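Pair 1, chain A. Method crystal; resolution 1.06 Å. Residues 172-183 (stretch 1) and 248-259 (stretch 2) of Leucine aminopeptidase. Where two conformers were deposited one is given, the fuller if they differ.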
# COMPACT_ATOMS: atom_id res chain seq x y z
N PRO A 172 -21.40 0.42 -6.10
CA PRO A 172 -20.27 1.08 -6.78
C PRO A 172 -19.25 1.59 -5.77
O PRO A 172 -19.61 1.98 -4.67
CB PRO A 172 -20.93 2.24 -7.54
CG PRO A 172 -22.13 2.53 -6.71
CD PRO A 172 -22.62 1.22 -6.18
N ASP A 173 -17.98 1.57 -6.15
CA ASP A 173 -16.93 2.22 -5.36
C ASP A 173 -16.90 1.69 -3.92
O ASP A 173 -16.73 2.47 -2.99
CB ASP A 173 -17.05 3.73 -5.42
CG ASP A 173 -16.95 4.25 -6.83
OD1 ASP A 173 -15.88 4.10 -7.43
OD2 ASP A 173 -17.95 4.79 -7.33
N SER A 174 -16.99 0.38 -3.77
CA SER A 174 -17.01 -0.22 -2.45
C SER A 174 -15.61 -0.50 -1.89
O SER A 174 -15.53 -0.79 -0.69
CB SER A 174 -17.85 -1.49 -2.44
OG SER A 174 -17.20 -2.62 -3.02
N TRP A 175 -14.60 -0.41 -2.73
CA TRP A 175 -13.21 -0.59 -2.33
C TRP A 175 -12.57 0.75 -2.05
O TRP A 175 -13.08 1.79 -2.45
CB TRP A 175 -12.45 -1.34 -3.44
CG TRP A 175 -13.09 -2.60 -3.87
CD1 TRP A 175 -14.06 -2.77 -4.82
CD2 TRP A 175 -12.93 -3.88 -3.26
NE1 TRP A 175 -14.48 -4.06 -4.89
CE2 TRP A 175 -13.80 -4.78 -3.94
CE3 TRP A 175 -12.13 -4.37 -2.23
CZ2 TRP A 175 -13.87 -6.11 -3.61
CZ3 TRP A 175 -12.21 -5.70 -1.90
CH2 TRP A 175 -13.07 -6.56 -2.59
N CYS A 176 -11.43 0.76 -1.36
CA CYS A 176 -10.62 1.98 -1.24
C CYS A 176 -11.40 3.09 -0.57
O CYS A 176 -11.31 4.25 -0.96
CB CYS A 176 -10.10 2.43 -2.62
SG CYS A 176 -9.28 1.17 -3.57
N LEU A 177 -12.13 2.76 0.50
CA LEU A 177 -13.00 3.75 1.11
C LEU A 177 -12.21 4.85 1.82
O LEU A 177 -12.62 6.02 1.81
CB LEU A 177 -13.95 3.07 2.10
CG LEU A 177 -14.93 2.07 1.52
CD1 LEU A 177 -15.68 1.35 2.62
CD2 LEU A 177 -15.90 2.74 0.51
N GLY A 178 -11.11 4.48 2.49
CA GLY A 178 -10.30 5.50 3.17
C GLY A 178 -9.67 6.49 2.21
O GLY A 178 -9.65 7.70 2.50
N THR A 179 -9.19 6.01 1.08
CA THR A 179 -8.62 6.86 0.07
C THR A 179 -9.67 7.77 -0.52
O THR A 179 -9.43 8.96 -0.76
CB THR A 179 -7.94 6.07 -1.07
OG1 THR A 179 -7.00 5.17 -0.47
CG2 THR A 179 -7.19 7.00 -2.00
N GLN A 180 -10.87 7.24 -0.77
CA GLN A 180 -11.94 8.08 -1.27
C GLN A 180 -12.21 9.25 -0.33
O GLN A 180 -12.46 10.37 -0.76
CB GLN A 180 -13.21 7.26 -1.53
CG GLN A 180 -13.09 6.30 -2.75
CD GLN A 180 -14.36 5.54 -2.96
OE1 GLN A 180 -15.39 6.16 -3.26
NE2 GLN A 180 -14.35 4.25 -2.74
N PHE A 181 -12.28 8.98 0.99
CA PHE A 181 -12.54 10.01 1.95
C PHE A 181 -11.42 11.05 1.94
O PHE A 181 -11.69 12.24 1.89
CB PHE A 181 -12.68 9.41 3.34
CG PHE A 181 -12.96 10.49 4.38
CD1 PHE A 181 -14.25 10.92 4.57
CD2 PHE A 181 -11.93 11.09 5.08
CE1 PHE A 181 -14.51 11.95 5.45
CE2 PHE A 181 -12.22 12.14 5.99
CZ PHE A 181 -13.50 12.56 6.13
N TRP A 182 -10.17 10.60 2.00
CA TRP A 182 -9.03 11.49 2.05
C TRP A 182 -8.93 12.36 0.80
O TRP A 182 -8.61 13.54 0.87
CB TRP A 182 -7.76 10.65 2.22
CG TRP A 182 -6.50 11.48 2.14
CD1 TRP A 182 -5.87 12.17 3.15
CD2 TRP A 182 -5.73 11.71 0.95
NE1 TRP A 182 -4.78 12.81 2.63
CE2 TRP A 182 -4.66 12.55 1.29
CE3 TRP A 182 -5.82 11.24 -0.35
CZ2 TRP A 182 -3.70 12.93 0.35
CZ3 TRP A 182 -4.87 11.64 -1.29
CH2 TRP A 182 -3.83 12.47 -0.93
N ALA A 183 -9.19 11.76 -0.35
CA ALA A 183 -8.99 12.49 -1.60
C ALA A 183 -9.95 13.69 -1.68
O ALA A 183 -9.62 14.70 -2.28
CB ALA A 183 -9.12 11.58 -2.79
N THR A 248 -7.96 -2.20 -10.04
CA THR A 248 -8.64 -1.28 -9.13
C THR A 248 -7.85 -1.22 -7.84
O THR A 248 -7.60 -2.23 -7.21
CB THR A 248 -10.06 -1.78 -8.82
OG1 THR A 248 -10.80 -1.88 -10.04
CG2 THR A 248 -10.74 -0.88 -7.81
N ASP A 249 -7.42 -0.03 -7.47
CA ASP A 249 -6.63 0.13 -6.26
C ASP A 249 -6.61 1.57 -5.83
O ASP A 249 -7.18 2.46 -6.50
CB ASP A 249 -5.21 -0.42 -6.49
CG ASP A 249 -4.59 -1.09 -5.29
OD1 ASP A 249 -5.09 -0.91 -4.16
OD2 ASP A 249 -3.56 -1.83 -5.49
N ASP A 250 -6.01 1.86 -4.68
CA ASP A 250 -6.12 3.17 -4.10
C ASP A 250 -5.63 4.29 -5.00
O ASP A 250 -6.10 5.41 -4.92
CB ASP A 250 -5.33 3.22 -2.76
CG ASP A 250 -5.93 2.38 -1.60
OD1 ASP A 250 -7.06 2.67 -1.23
OD2 ASP A 250 -5.25 1.48 -1.08
N HIS A 251 -4.64 3.98 -5.84
CA HIS A 251 -4.07 5.03 -6.71
C HIS A 251 -5.09 5.64 -7.67
O HIS A 251 -4.99 6.84 -7.96
CB HIS A 251 -2.86 4.48 -7.48
CG HIS A 251 -3.15 3.43 -8.49
ND1 HIS A 251 -3.93 2.33 -8.19
CD2 HIS A 251 -2.77 3.32 -9.79
CE1 HIS A 251 -4.02 1.59 -9.28
NE2 HIS A 251 -3.32 2.16 -10.26
N GLN A 252 -6.11 4.88 -8.07
CA GLN A 252 -7.10 5.47 -8.99
C GLN A 252 -7.86 6.63 -8.35
O GLN A 252 -8.24 7.57 -9.02
CB GLN A 252 -8.06 4.45 -9.55
CG GLN A 252 -9.12 4.03 -8.66
CD GLN A 252 -9.90 2.88 -9.28
OE1 GLN A 252 -9.29 1.88 -9.66
NE2 GLN A 252 -11.24 2.97 -9.28
N TYR A 253 -8.07 6.53 -7.03
CA TYR A 253 -8.81 7.53 -6.31
C TYR A 253 -7.95 8.74 -5.95
O TYR A 253 -8.47 9.84 -5.84
CB TYR A 253 -9.53 6.89 -5.12
CG TYR A 253 -10.59 5.93 -5.48
CD1 TYR A 253 -11.82 6.38 -5.94
CD2 TYR A 253 -10.37 4.57 -5.42
CE1 TYR A 253 -12.84 5.47 -6.28
CE2 TYR A 253 -11.36 3.65 -5.79
CZ TYR A 253 -12.58 4.09 -6.21
OH TYR A 253 -13.55 3.19 -6.53
N VAL A 254 -6.65 8.51 -5.80
CA VAL A 254 -5.72 9.63 -5.65
C VAL A 254 -5.67 10.42 -6.98
O VAL A 254 -5.74 11.65 -6.95
CB VAL A 254 -4.34 9.16 -5.23
CG1 VAL A 254 -3.34 10.30 -5.25
CG2 VAL A 254 -4.40 8.46 -3.85
N ILE A 255 -5.62 9.72 -8.11
CA ILE A 255 -5.59 10.34 -9.43
C ILE A 255 -6.87 11.15 -9.64
O ILE A 255 -6.84 12.33 -9.98
CB ILE A 255 -5.41 9.25 -10.51
CG1 ILE A 255 -4.00 8.65 -10.44
CG2 ILE A 255 -5.68 9.85 -11.93
CD1 ILE A 255 -3.88 7.27 -11.19
N SER A 256 -8.02 10.52 -9.41
CA SER A 256 -9.28 11.19 -9.72
C SER A 256 -9.60 12.31 -8.74
O SER A 256 -10.17 13.34 -9.13
CB SER A 256 -10.42 10.19 -9.79
OG SER A 256 -10.70 9.57 -8.55
N GLY A 257 -9.32 12.10 -7.45
CA GLY A 257 -9.72 13.04 -6.41
C GLY A 257 -8.75 14.17 -6.15
O GLY A 257 -9.14 15.26 -5.75
N ARG A 258 -7.44 13.89 -6.28
CA ARG A 258 -6.39 14.93 -6.01
C ARG A 258 -5.62 15.31 -7.22
O ARG A 258 -4.77 16.21 -7.15
CB ARG A 258 -5.30 14.54 -5.00
CG ARG A 258 -5.75 14.09 -3.65
CD ARG A 258 -5.82 15.18 -2.58
NE ARG A 258 -7.11 15.83 -2.71
CZ ARG A 258 -7.35 17.09 -3.02
NH1 ARG A 258 -6.39 18.00 -3.17
NH2 ARG A 258 -8.60 17.44 -3.11
N ASN A 259 -5.83 14.63 -8.35
CA ASN A 259 -5.11 14.93 -9.59
C ASN A 259 -3.61 14.82 -9.39
O ASN A 259 -2.84 15.61 -9.91
CB ASN A 259 -5.48 16.33 -10.12
CG ASN A 259 -5.13 16.50 -11.58
OD1 ASN A 259 -5.26 15.57 -12.37
ND2 ASN A 259 -4.67 17.70 -11.94
O HOH W 1 -14.08 0.60 -5.55
O HOH W 2 -8.72 3.03 1.09

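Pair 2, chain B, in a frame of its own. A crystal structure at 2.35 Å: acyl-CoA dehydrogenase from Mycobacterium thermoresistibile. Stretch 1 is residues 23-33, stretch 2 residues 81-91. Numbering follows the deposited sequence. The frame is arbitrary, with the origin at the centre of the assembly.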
# COMPACT_ATOMS: atom_id res chain seq x y z
N LEU B 23 11.05 37.07 3.61
CA LEU B 23 10.00 36.77 4.59
C LEU B 23 10.16 35.34 5.12
O LEU B 23 9.94 35.07 6.30
CB LEU B 23 8.60 36.99 3.99
CG LEU B 23 7.39 36.55 4.82
CD1 LEU B 23 7.26 37.40 6.10
CD2 LEU B 23 6.11 36.57 4.02
N ILE B 24 10.55 34.43 4.23
CA ILE B 24 10.86 33.07 4.65
C ILE B 24 12.06 33.11 5.60
O ILE B 24 12.05 32.47 6.66
CB ILE B 24 11.11 32.16 3.44
CG1 ILE B 24 9.79 31.95 2.66
CG2 ILE B 24 11.76 30.83 3.87
CD1 ILE B 24 8.71 31.10 3.38
N GLU B 25 13.05 33.92 5.24
CA GLU B 25 14.25 34.08 6.03
C GLU B 25 13.93 34.63 7.40
O GLU B 25 14.49 34.18 8.40
CB GLU B 25 15.25 34.99 5.31
CG GLU B 25 16.71 34.64 5.61
CD GLU B 25 17.03 33.16 5.36
OE1 GLU B 25 16.92 32.69 4.21
OE2 GLU B 25 17.41 32.47 6.34
N LEU B 26 13.03 35.60 7.47
CA LEU B 26 12.61 36.12 8.77
C LEU B 26 11.94 35.03 9.65
O LEU B 26 12.19 34.96 10.86
CB LEU B 26 11.71 37.35 8.60
CG LEU B 26 11.05 37.98 9.83
CD1 LEU B 26 12.08 38.63 10.76
CD2 LEU B 26 10.00 39.02 9.42
N THR B 27 11.12 34.18 9.02
CA THR B 27 10.41 33.08 9.70
C THR B 27 11.35 32.04 10.31
O THR B 27 11.13 31.61 11.43
CB THR B 27 9.38 32.36 8.77
OG1 THR B 27 8.51 33.33 8.18
CG2 THR B 27 8.56 31.33 9.55
N ARG B 28 12.39 31.66 9.57
CA ARG B 28 13.37 30.68 10.05
C ARG B 28 14.10 31.19 11.30
O ARG B 28 14.38 30.41 12.24
CB ARG B 28 14.35 30.29 8.94
CG ARG B 28 13.67 29.63 7.73
CD ARG B 28 14.65 29.15 6.63
NE ARG B 28 15.87 28.50 7.15
CZ ARG B 28 15.98 27.23 7.58
NH1 ARG B 28 14.94 26.38 7.60
NH2 ARG B 28 17.16 26.80 8.00
N GLU B 29 14.38 32.49 11.30
CA GLU B 29 15.07 33.15 12.41
C GLU B 29 14.25 33.19 13.71
O GLU B 29 14.71 32.73 14.75
CB GLU B 29 15.58 34.56 11.98
CG GLU B 29 16.49 35.27 12.98
CD GLU B 29 17.56 34.36 13.61
OE1 GLU B 29 18.15 33.54 12.85
OE2 GLU B 29 17.81 34.45 14.84
N ILE B 30 13.02 33.71 13.63
CA ILE B 30 12.09 33.71 14.77
C ILE B 30 11.80 32.29 15.31
O ILE B 30 11.83 32.06 16.53
CB ILE B 30 10.73 34.41 14.41
CG1 ILE B 30 10.94 35.70 13.60
CG2 ILE B 30 9.88 34.66 15.64
CD1 ILE B 30 11.55 36.90 14.39
N ALA B 31 11.54 31.34 14.41
CA ALA B 31 11.22 29.95 14.80
C ALA B 31 12.38 29.25 15.52
O ALA B 31 12.17 28.51 16.52
CB ALA B 31 10.76 29.14 13.61
N ASP B 32 13.60 29.46 15.01
CA ASP B 32 14.80 28.88 15.63
C ASP B 32 15.17 29.55 16.98
O ASP B 32 15.79 28.91 17.83
CB ASP B 32 15.98 28.87 14.65
CG ASP B 32 15.91 27.71 13.63
OD1 ASP B 32 15.15 26.72 13.85
OD2 ASP B 32 16.62 27.79 12.60
N LYS B 33 14.79 30.82 17.16
CA LYS B 33 15.12 31.57 18.37
C LYS B 33 14.06 31.44 19.47
O LYS B 33 14.39 31.35 20.64
CB LYS B 33 15.34 33.06 18.06
CG LYS B 33 15.53 33.92 19.30
CD LYS B 33 15.93 35.35 18.97
CE LYS B 33 16.17 36.12 20.27
NZ LYS B 33 16.53 37.55 20.05
N LEU B 81 1.32 29.82 2.92
CA LEU B 81 1.36 28.39 3.26
C LEU B 81 2.76 27.85 3.55
O LEU B 81 2.91 26.95 4.41
CB LEU B 81 0.66 27.54 2.19
CG LEU B 81 -0.86 27.71 2.06
CD1 LEU B 81 -1.44 26.90 0.92
CD2 LEU B 81 -1.56 27.38 3.39
N GLN B 82 3.76 28.39 2.84
CA GLN B 82 5.16 27.97 2.99
C GLN B 82 5.80 28.56 4.28
O GLN B 82 6.74 27.98 4.85
CB GLN B 82 6.00 28.26 1.71
CG GLN B 82 5.53 27.53 0.42
CD GLN B 82 6.52 27.59 -0.77
OE1 GLN B 82 7.62 27.02 -0.73
NE2 GLN B 82 6.11 28.26 -1.84
N VAL B 83 5.29 29.70 4.75
CA VAL B 83 5.67 30.23 6.07
C VAL B 83 5.11 29.32 7.19
O VAL B 83 5.81 28.99 8.17
CB VAL B 83 5.15 31.66 6.31
CG1 VAL B 83 5.30 32.05 7.80
CG2 VAL B 83 5.85 32.66 5.40
N LEU B 84 3.85 28.94 7.02
CA LEU B 84 3.19 27.97 7.90
C LEU B 84 3.98 26.64 7.94
O LEU B 84 4.15 26.04 9.00
CB LEU B 84 1.76 27.76 7.42
CG LEU B 84 0.74 27.22 8.44
CD1 LEU B 84 0.71 28.09 9.74
CD2 LEU B 84 -0.65 27.10 7.82
N GLU B 85 4.49 26.20 6.79
CA GLU B 85 5.29 24.98 6.74
C GLU B 85 6.59 25.07 7.57
O GLU B 85 6.97 24.10 8.26
CB GLU B 85 5.59 24.60 5.27
CG GLU B 85 6.03 23.17 5.10
CD GLU B 85 6.91 22.90 3.88
OE1 GLU B 85 6.53 23.15 2.71
OE2 GLU B 85 7.99 22.35 4.10
N GLU B 86 7.26 26.22 7.51
CA GLU B 86 8.53 26.45 8.22
C GLU B 86 8.29 26.46 9.73
O GLU B 86 9.03 25.81 10.47
CB GLU B 86 9.20 27.76 7.77
CG GLU B 86 9.80 27.77 6.33
CD GLU B 86 11.03 26.88 6.16
OE1 GLU B 86 11.59 26.39 7.17
OE2 GLU B 86 11.46 26.65 5.00
N ILE B 87 7.25 27.16 10.18
CA ILE B 87 6.82 27.06 11.58
C ILE B 87 6.57 25.60 12.06
O ILE B 87 7.16 25.19 13.06
CB ILE B 87 5.58 27.94 11.87
CG1 ILE B 87 5.93 29.41 11.62
CG2 ILE B 87 5.08 27.75 13.32
CD1 ILE B 87 4.70 30.31 11.43
N ALA B 88 5.73 24.85 11.34
CA ALA B 88 5.33 23.50 11.73
C ALA B 88 6.51 22.52 11.85
O ALA B 88 6.40 21.50 12.55
CB ALA B 88 4.29 22.92 10.74
N ALA B 89 7.61 22.81 11.14
CA ALA B 89 8.84 22.05 11.28
C ALA B 89 9.55 22.24 12.62
O ALA B 89 10.39 21.40 12.99
CB ALA B 89 9.79 22.34 10.10
N ARG B 90 9.22 23.31 13.37
CA ARG B 90 9.74 23.49 14.73
C ARG B 90 8.70 23.07 15.79
O ARG B 90 9.05 22.37 16.76
CB ARG B 90 10.17 24.96 15.00
CG ARG B 90 11.54 25.42 14.43
CD ARG B 90 11.55 25.36 12.92
NE ARG B 90 12.71 26.05 12.37
CZ ARG B 90 12.90 26.28 11.08
NH1 ARG B 90 14.00 26.92 10.70
NH2 ARG B 90 12.01 25.88 10.17
N TRP B 91 7.44 23.48 15.63
CA TRP B 91 6.42 23.22 16.67
C TRP B 91 5.04 23.02 16.08
O TRP B 91 4.34 24.02 15.85
CB TRP B 91 6.36 24.39 17.67
CG TRP B 91 5.78 24.04 19.04
CD1 TRP B 91 4.92 23.01 19.35
CD2 TRP B 91 5.99 24.77 20.27
NE1 TRP B 91 4.63 23.02 20.70
CE2 TRP B 91 5.26 24.10 21.28
CE3 TRP B 91 6.73 25.91 20.61
CZ2 TRP B 91 5.25 24.53 22.61
CZ3 TRP B 91 6.72 26.35 21.93
CH2 TRP B 91 5.99 25.66 22.92

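In both pairs two helices run side by side in nearly the same direction, at 14° between axes in pair 1 and 22° in pair 2, with closest approaches of 8.8 and 9.5 Å. Fourteen central residues superpose with an RMSD of 0.6 Å, so the backbone poses one packing problem and the side chains answer it twice.

The best-conserved answer lies on the first helix. Thr A179 matches Thr B27 and Ala A183 matches Ala B31, the same residue types four apart, one turn along the helix. Both threonines point toward the partner helix with chi1 in m, and both present the methyl to the residue matched as Val A254 and Ile B87: CG2 of Thr A179 lies 3.7 Å from CG2 of Val A254, and CG2 of Thr B27 lies 3.9 Å from CG1 of Ile B87. The hydroxyl is spent differently. In pair 1 the facing position is Asp A250, and Thr A179 OG1 donates to Asp A250 OD1 at 2.6 Å; water 2 donates to the same OD1 and accepts from the backbone N of Thr A179, so the carboxylate is tied to the helix start both directly and through solvent. In pair 2 that position is Val B83, whose side chain offers no acceptor. Thr B27 OG1 turns its proton back to Leu B23 O, 2.9 Å away in its own helix, while Val B83 packs its CG2 against CD1 of Ile B24 at 3.8 Å. Ile B24 matches Cys A176, a smaller residue at the N-cap, whose CB comes to 3.5 Å from CD2 of Tyr A253.

The position facing the middle of the first helix is filled by Tyr A253 or Glu B86, both pointing toward it with chi1 in m. Tyr A253 works as a slab: CG of Gln A180 sits over its ring face, 3.7 Å from the ring centroid, and its OH reaches past the helix start to donate to Asp A173 OD1 at 2.7 Å. While CG of Gln A180 lies over the ring, its amide turns back along its own stretch, NE2 donating to Asp A173 O at 3.0 Å. Where Gln A180 lies over a ring, the matching Arg B28 pairs charge with charge, in a salt bridge whose hydrogen bond, from NH1 to Glu B86 OE1 at 3.4 Å, is weak.

The end opposite alanine differs most. At Gly A257 the backbones close in, CA of Gly A257 lying 4.9 Å from CA of Ala A183; an ideal CB on Gly A257 would stand 2.6 Å from Ala A183 CB, a clash. Arg A258 then clamps the first helix, NE donating to Ala A183 O at 2.8 Å. In pair 2 the chain has shifted, and Arg B90 falls 1.9 Å from the glycine position. Its guanidinium lays a face over CB of Ala B31, while NE donates to Asp B32 OD1 at 2.9 Å in a salt bridge. The rule read here is that alanine on the first helix accepts either close approach of a glycine or, where the chain lies differently, the face of a guanidinium laid over its CB.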